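Bsobi restriction endonuclease (Geobacillus stearothermophilus, PDB 1DC1) recognises the double-stranded DNA sequence 5'-CYCGRG-3' as a homodimer encircling its target and cleaves it after the first C. Local coordinates at residues S188-I202 with K208-P220. Sequence-based numbering, arbitrary orientation. Where two conformers were deposited one is given.
With nucleotides of chain A.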
# COMPACT_ATOMS: atom_id res chain seq x y z
N SER D 188 1.71 -22.06 22.52
CA SER D 188 0.75 -23.10 22.80
C SER D 188 0.52 -23.28 24.29
O SER D 188 1.47 -23.26 25.06
CB SER D 188 1.27 -24.39 22.18
OG SER D 188 0.28 -25.39 22.28
N TRP D 189 -0.72 -23.47 24.72
CA TRP D 189 -1.02 -23.67 26.14
C TRP D 189 -2.23 -24.62 26.34
O TRP D 189 -2.84 -25.13 25.38
CB TRP D 189 -1.37 -22.34 26.83
CG TRP D 189 -2.62 -21.69 26.24
CD1 TRP D 189 -3.93 -21.77 26.72
CD2 TRP D 189 -2.67 -20.83 25.06
NE1 TRP D 189 -4.76 -21.00 25.90
CE2 TRP D 189 -4.02 -20.43 24.89
CE3 TRP D 189 -1.69 -20.37 24.15
CZ2 TRP D 189 -4.42 -19.57 23.81
CZ3 TRP D 189 -2.08 -19.52 23.09
CH2 TRP D 189 -3.42 -19.13 22.93
N THR D 190 -2.55 -24.86 27.60
CA THR D 190 -3.67 -25.71 27.98
C THR D 190 -4.44 -24.94 29.06
O THR D 190 -3.85 -24.49 30.03
CB THR D 190 -3.23 -27.05 28.57
OG1 THR D 190 -2.49 -27.79 27.60
CG2 THR D 190 -4.44 -27.87 28.97
N ILE D 191 -5.74 -24.79 28.84
CA ILE D 191 -6.58 -24.08 29.78
C ILE D 191 -7.84 -24.95 29.99
O ILE D 191 -8.46 -25.37 29.03
CB ILE D 191 -6.97 -22.67 29.21
CG1 ILE D 191 -8.05 -22.03 30.09
CG2 ILE D 191 -7.49 -22.77 27.78
CD1 ILE D 191 -7.48 -21.08 31.10
N ASN D 192 -8.20 -25.25 31.22
CA ASN D 192 -9.38 -26.08 31.50
C ASN D 192 -9.32 -27.44 30.80
O ASN D 192 -10.36 -27.97 30.40
CB ASN D 192 -10.67 -25.38 31.04
CG ASN D 192 -11.02 -24.17 31.90
OD1 ASN D 192 -10.95 -24.22 33.12
ND2 ASN D 192 -11.41 -23.07 31.25
N GLY D 193 -8.14 -28.02 30.63
CA GLY D 193 -8.05 -29.30 29.95
C GLY D 193 -7.91 -29.20 28.44
O GLY D 193 -7.43 -30.12 27.80
N LYS D 194 -8.32 -28.08 27.86
CA LYS D 194 -8.26 -27.87 26.42
C LYS D 194 -6.90 -27.33 25.98
O LYS D 194 -6.34 -26.41 26.61
CB LYS D 194 -9.39 -26.93 26.02
CG LYS D 194 -10.70 -27.13 26.84
CD LYS D 194 -11.32 -28.50 26.58
CE LYS D 194 -12.12 -29.05 27.76
NZ LYS D 194 -13.53 -28.74 27.57
N HIS D 195 -6.38 -27.92 24.91
CA HIS D 195 -5.09 -27.53 24.32
C HIS D 195 -5.33 -26.48 23.25
O HIS D 195 -6.19 -26.64 22.40
CB HIS D 195 -4.39 -28.72 23.68
CG HIS D 195 -4.14 -29.82 24.64
ND1 HIS D 195 -3.10 -29.79 25.54
CD2 HIS D 195 -4.87 -30.93 24.92
CE1 HIS D 195 -3.20 -30.84 26.34
NE2 HIS D 195 -4.27 -31.54 25.99
N ARG D 196 -4.53 -25.43 23.27
CA ARG D 196 -4.70 -24.35 22.34
C ARG D 196 -3.37 -23.99 21.71
O ARG D 196 -2.39 -23.87 22.42
CB ARG D 196 -5.29 -23.12 23.08
CG ARG D 196 -6.56 -23.40 23.90
CD ARG D 196 -7.72 -23.55 22.95
NE ARG D 196 -9.06 -23.74 23.51
CZ ARG D 196 -9.76 -24.87 23.34
NH1 ARG D 196 -9.23 -25.86 22.65
NH2 ARG D 196 -11.02 -24.96 23.74
N THR D 197 -3.35 -23.82 20.38
CA THR D 197 -2.13 -23.44 19.66
C THR D 197 -2.37 -22.22 18.74
O THR D 197 -3.19 -22.25 17.78
CB THR D 197 -1.58 -24.66 18.84
OG1 THR D 197 -1.37 -25.76 19.72
CG2 THR D 197 -0.25 -24.32 18.14
N LEU D 198 -1.68 -21.13 19.06
CA LEU D 198 -1.76 -19.92 18.27
C LEU D 198 -0.56 -19.87 17.30
O LEU D 198 0.60 -20.12 17.66
CB LEU D 198 -1.74 -18.68 19.19
CG LEU D 198 -1.65 -17.32 18.48
CD1 LEU D 198 -3.03 -16.75 18.39
CD2 LEU D 198 -0.73 -16.37 19.26
N MET D 199 -0.85 -19.58 16.03
CA MET D 199 0.21 -19.47 15.04
C MET D 199 -0.03 -18.19 14.25
O MET D 199 -1.16 -17.80 14.05
CB MET D 199 0.15 -20.63 14.05
CG MET D 199 0.39 -22.00 14.64
SD MET D 199 2.10 -22.45 14.76
CE MET D 199 2.75 -22.32 13.07
N TYR D 200 1.05 -17.57 13.79
CA TYR D 200 0.93 -16.38 12.98
C TYR D 200 1.23 -16.65 11.50
O TYR D 200 2.05 -17.51 11.17
CB TYR D 200 1.91 -15.33 13.49
CG TYR D 200 1.55 -14.80 14.86
CD1 TYR D 200 0.53 -13.85 14.99
CD2 TYR D 200 2.27 -15.17 16.00
CE1 TYR D 200 0.25 -13.26 16.22
CE2 TYR D 200 2.00 -14.59 17.24
CZ TYR D 200 0.98 -13.62 17.32
OH TYR D 200 0.73 -12.92 18.49
N ASN D 201 0.56 -15.95 10.61
CA ASN D 201 0.82 -16.05 9.19
C ASN D 201 0.87 -17.45 8.61
O ASN D 201 1.87 -17.91 8.07
CB ASN D 201 2.12 -15.28 8.92
CG ASN D 201 2.09 -13.87 9.51
OD1 ASN D 201 1.16 -13.08 9.24
ND2 ASN D 201 3.09 -13.56 10.30
N ILE D 202 -0.27 -18.09 8.67
CA ILE D 202 -0.45 -19.44 8.24
C ILE D 202 -1.33 -19.46 7.01
O ILE D 202 -2.32 -18.72 6.92
CB ILE D 202 -1.23 -20.19 9.39
CG1 ILE D 202 -0.34 -20.40 10.59
CG2 ILE D 202 -1.71 -21.52 8.96
CD1 ILE D 202 1.09 -20.38 10.27
N LYS D 208 -7.50 -20.89 1.12
CA LYS D 208 -6.33 -20.84 0.23
C LYS D 208 -5.74 -19.43 0.28
O LYS D 208 -5.34 -18.88 -0.77
CB LYS D 208 -6.70 -21.14 -1.24
CG LYS D 208 -7.11 -22.60 -1.54
CD LYS D 208 -7.99 -22.73 -2.80
CE LYS D 208 -9.49 -22.45 -2.52
NZ LYS D 208 -9.97 -21.07 -2.93
N LYS D 209 -5.73 -18.85 1.48
CA LYS D 209 -5.19 -17.50 1.70
C LYS D 209 -4.46 -17.56 3.04
O LYS D 209 -4.72 -18.44 3.88
CB LYS D 209 -6.32 -16.45 1.74
CG LYS D 209 -7.14 -16.27 0.40
CD LYS D 209 -6.31 -15.54 -0.67
CE LYS D 209 -6.91 -15.59 -2.09
NZ LYS D 209 -6.66 -16.92 -2.80
N ASN D 210 -3.52 -16.65 3.20
CA ASN D 210 -2.76 -16.54 4.42
C ASN D 210 -3.61 -15.77 5.43
O ASN D 210 -4.43 -14.93 5.03
CB ASN D 210 -1.47 -15.82 4.07
CG ASN D 210 -0.56 -16.67 3.23
OD1 ASN D 210 -0.15 -17.75 3.64
ND2 ASN D 210 -0.25 -16.19 2.04
N VAL D 211 -3.44 -16.08 6.71
CA VAL D 211 -4.18 -15.40 7.78
C VAL D 211 -3.17 -14.96 8.83
O VAL D 211 -2.26 -15.70 9.18
CB VAL D 211 -5.26 -16.33 8.42
CG1 VAL D 211 -6.06 -15.52 9.40
CG2 VAL D 211 -6.25 -16.87 7.30
N ASP D 212 -3.33 -13.75 9.33
CA ASP D 212 -2.36 -13.22 10.31
C ASP D 212 -2.29 -14.05 11.58
O ASP D 212 -1.20 -14.41 12.03
CB ASP D 212 -2.73 -11.79 10.73
CG ASP D 212 -2.56 -10.78 9.60
OD1 ASP D 212 -1.78 -11.02 8.62
OD2 ASP D 212 -3.23 -9.74 9.71
N ILE D 213 -3.47 -14.34 12.15
CA ILE D 213 -3.60 -15.05 13.44
C ILE D 213 -4.53 -16.23 13.31
O ILE D 213 -5.65 -16.08 12.80
CB ILE D 213 -4.21 -14.13 14.52
CG1 ILE D 213 -3.35 -12.87 14.68
CG2 ILE D 213 -4.46 -14.93 15.85
CD1 ILE D 213 -4.02 -11.80 15.45
N CYS D 214 -4.07 -17.40 13.79
CA CYS D 214 -4.85 -18.62 13.77
C CYS D 214 -4.75 -19.31 15.11
O CYS D 214 -3.65 -19.49 15.59
CB CYS D 214 -4.31 -19.56 12.69
SG CYS D 214 -4.77 -19.10 10.96
N LEU D 215 -5.89 -19.67 15.69
CA LEU D 215 -5.94 -20.38 16.97
C LEU D 215 -6.49 -21.73 16.69
O LEU D 215 -7.59 -21.85 16.18
CB LEU D 215 -6.84 -19.70 18.00
CG LEU D 215 -6.78 -20.29 19.44
CD1 LEU D 215 -5.37 -20.14 19.96
CD2 LEU D 215 -7.69 -19.58 20.41
N PHE D 216 -5.74 -22.76 17.05
CA PHE D 216 -6.14 -24.15 16.81
C PHE D 216 -6.55 -24.86 18.05
O PHE D 216 -5.97 -24.63 19.11
CB PHE D 216 -5.01 -24.98 16.24
CG PHE D 216 -4.61 -24.57 14.90
CD1 PHE D 216 -5.29 -25.05 13.78
CD2 PHE D 216 -3.56 -23.67 14.74
CE1 PHE D 216 -4.93 -24.64 12.51
CE2 PHE D 216 -3.18 -23.24 13.47
CZ PHE D 216 -3.86 -23.72 12.36
N ASN D 217 -7.55 -25.71 17.89
CA ASN D 217 -8.03 -26.56 18.95
C ASN D 217 -7.15 -27.80 18.80
O ASN D 217 -7.51 -28.71 18.05
CB ASN D 217 -9.46 -26.97 18.69
CG ASN D 217 -9.81 -28.22 19.42
OD1 ASN D 217 -8.99 -28.75 20.18
ND2 ASN D 217 -11.02 -28.72 19.21
N CYS D 218 -6.04 -27.87 19.51
CA CYS D 218 -5.15 -29.02 19.37
C CYS D 218 -3.79 -28.81 20.06
O CYS D 218 -3.24 -27.70 20.07
CB CYS D 218 -4.94 -29.32 17.88
SG CYS D 218 -3.69 -28.28 17.07
N GLU D 219 -3.27 -29.90 20.63
CA GLU D 219 -1.98 -29.86 21.31
C GLU D 219 -1.00 -29.35 20.25
O GLU D 219 -1.19 -29.57 19.05
CB GLU D 219 -1.59 -31.27 21.82
CG GLU D 219 -1.75 -32.45 20.81
CD GLU D 219 -3.08 -33.26 20.93
OE1 GLU D 219 -3.14 -34.26 21.71
OE2 GLU D 219 -4.06 -32.89 20.23
N PRO D 220 0.04 -28.63 20.69
CA PRO D 220 1.09 -28.05 19.84
C PRO D 220 1.78 -29.02 18.90
O PRO D 220 1.06 -29.84 18.27
CB PRO D 220 2.08 -27.46 20.85
CG PRO D 220 1.74 -28.13 22.17
CD PRO D 220 0.27 -28.36 22.12
P DC A 5 -3.42 -13.29 1.22
OP1 DC A 5 -3.44 -14.77 1.17
OP2 DC A 5 -4.68 -12.55 1.34
O5' DC A 5 -2.53 -12.94 2.48
C5' DC A 5 -2.20 -11.59 2.81
C4' DC A 5 -0.79 -11.52 3.34
O4' DC A 5 0.16 -11.73 2.28
C3' DC A 5 -0.42 -10.17 3.92
O3' DC A 5 -0.88 -10.04 5.24
C2' DC A 5 1.08 -10.15 3.81
C1' DC A 5 1.28 -10.87 2.49
N1 DC A 5 1.46 -10.00 1.31
C2 DC A 5 2.70 -9.34 1.18
O2 DC A 5 3.55 -9.47 2.11
N3 DC A 5 2.94 -8.58 0.06
C4 DC A 5 1.99 -8.47 -0.89
N4 DC A 5 2.28 -7.76 -1.97
C5 DC A 5 0.72 -9.11 -0.76
C6 DC A 5 0.49 -9.84 0.35
P DA A 4 -3.35 -15.81 -4.66
OP1 DA A 4 -4.61 -16.46 -4.13
OP2 DA A 4 -3.43 -14.93 -5.89
O5' DA A 4 -2.75 -14.95 -3.47
C5' DA A 4 -2.50 -15.54 -2.19
C4' DA A 4 -1.84 -14.53 -1.29
O4' DA A 4 -0.48 -14.32 -1.74
C3' DA A 4 -2.52 -13.16 -1.27
O3' DA A 4 -2.57 -12.61 0.04
C2' DA A 4 -1.51 -12.27 -1.99
C1' DA A 4 -0.22 -12.96 -1.58
N9 DA A 4 0.97 -12.64 -2.34
C8 DA A 4 1.08 -12.46 -3.68
N7 DA A 4 2.25 -12.03 -4.04
C5 DA A 4 2.98 -11.95 -2.86
C6 DA A 4 4.31 -11.55 -2.58
N6 DA A 4 5.14 -11.09 -3.51
N1 DA A 4 4.74 -11.63 -1.30
C2 DA A 4 3.88 -12.07 -0.37
N3 DA A 4 2.61 -12.47 -0.51
C4 DA A 4 2.22 -12.37 -1.81
P DT A 6 -1.16 -8.60 5.84
OP1 DT A 6 -1.67 -8.87 7.19
OP2 DT A 6 -1.90 -7.68 4.92
O5' DT A 6 0.28 -7.93 5.97
C5' DT A 6 1.18 -8.29 7.03
C4' DT A 6 2.41 -7.40 6.99
O4' DT A 6 3.16 -7.60 5.77
C3' DT A 6 2.08 -5.91 7.01
O3' DT A 6 1.92 -5.50 8.36
C2' DT A 6 3.33 -5.31 6.38
C1' DT A 6 3.75 -6.37 5.37
N1 DT A 6 3.25 -6.03 4.04
C2 DT A 6 4.03 -5.23 3.25
O2 DT A 6 5.10 -4.75 3.61
N3 DT A 6 3.52 -5.00 2.01
C4 DT A 6 2.32 -5.45 1.51
O4 DT A 6 2.03 -5.20 0.35
C5 DT A 6 1.51 -6.22 2.44
C7 DT A 6 0.13 -6.64 2.06
C6 DT A 6 2.03 -6.49 3.62
O HOH W 1 -7.92 -30.04 22.86
O HOH W 2 -0.59 -13.05 6.91
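In the antiparallel pairing of strands 194-199 and 213-217, within the mixed central sheet of a PDDEXK-clan nuclease, Thr-197 faces Phe-216 as a hydrogen-bonded pair and Met-199 faces Cys-214 as the next. Met-199 N gives Cys-214 O a bond of 2.8 Å, with an N-H...O angle of 165°. On the face carrying Leu-198, Tyr-200, Ile-213 and Leu-215, Leu-198 CD1 presses on Ile-213 CG2 at a tight 3.4 Å, while the Tyr-200 ring runs alongside Ile-213, CE1 against CG1. This side lies under helix 110-152, whose Leu-142 touches both Tyr-200 and Ile-213. On the other face, with Thr-197 and Cys-214, Met-199 CG meets the Phe-216 ring at its edge, near CE2. Thr-197 OG1 stands beside its own backbone N (chi1 -56°), from where it donates to Cys-218 O at 2.7 Å, almost in line with that carbonyl. Nearby, His-195 O accepts from Cys-218 N on one face of its plane and from Arg-196 NH1 on the opposite face; NE of this guanidinium forms a salt bridge with the C-terminal carboxylate of Ile-323.

Strand pairing here sets up what is probably the metal site of the PDDEXK motif: Asp-212 is predicted to belong to it together with Glu-240 and Lys-242 of neighbouring strand 235-242. Both strands turn a corner here, where Asn-201 and Ile-202 face Val-211 in a G1 bulge, and Asn-201 N bonds Asp-212 O at 2.7 Å. Asp-212 OD2 accepts from Leu-241 N, and its OD1 lies 2.6 Å from OP1 of DT6 of chain A. Beyond the corner, Asn-210 N grips OP1 of DC5 of chain A at 2.8 Å.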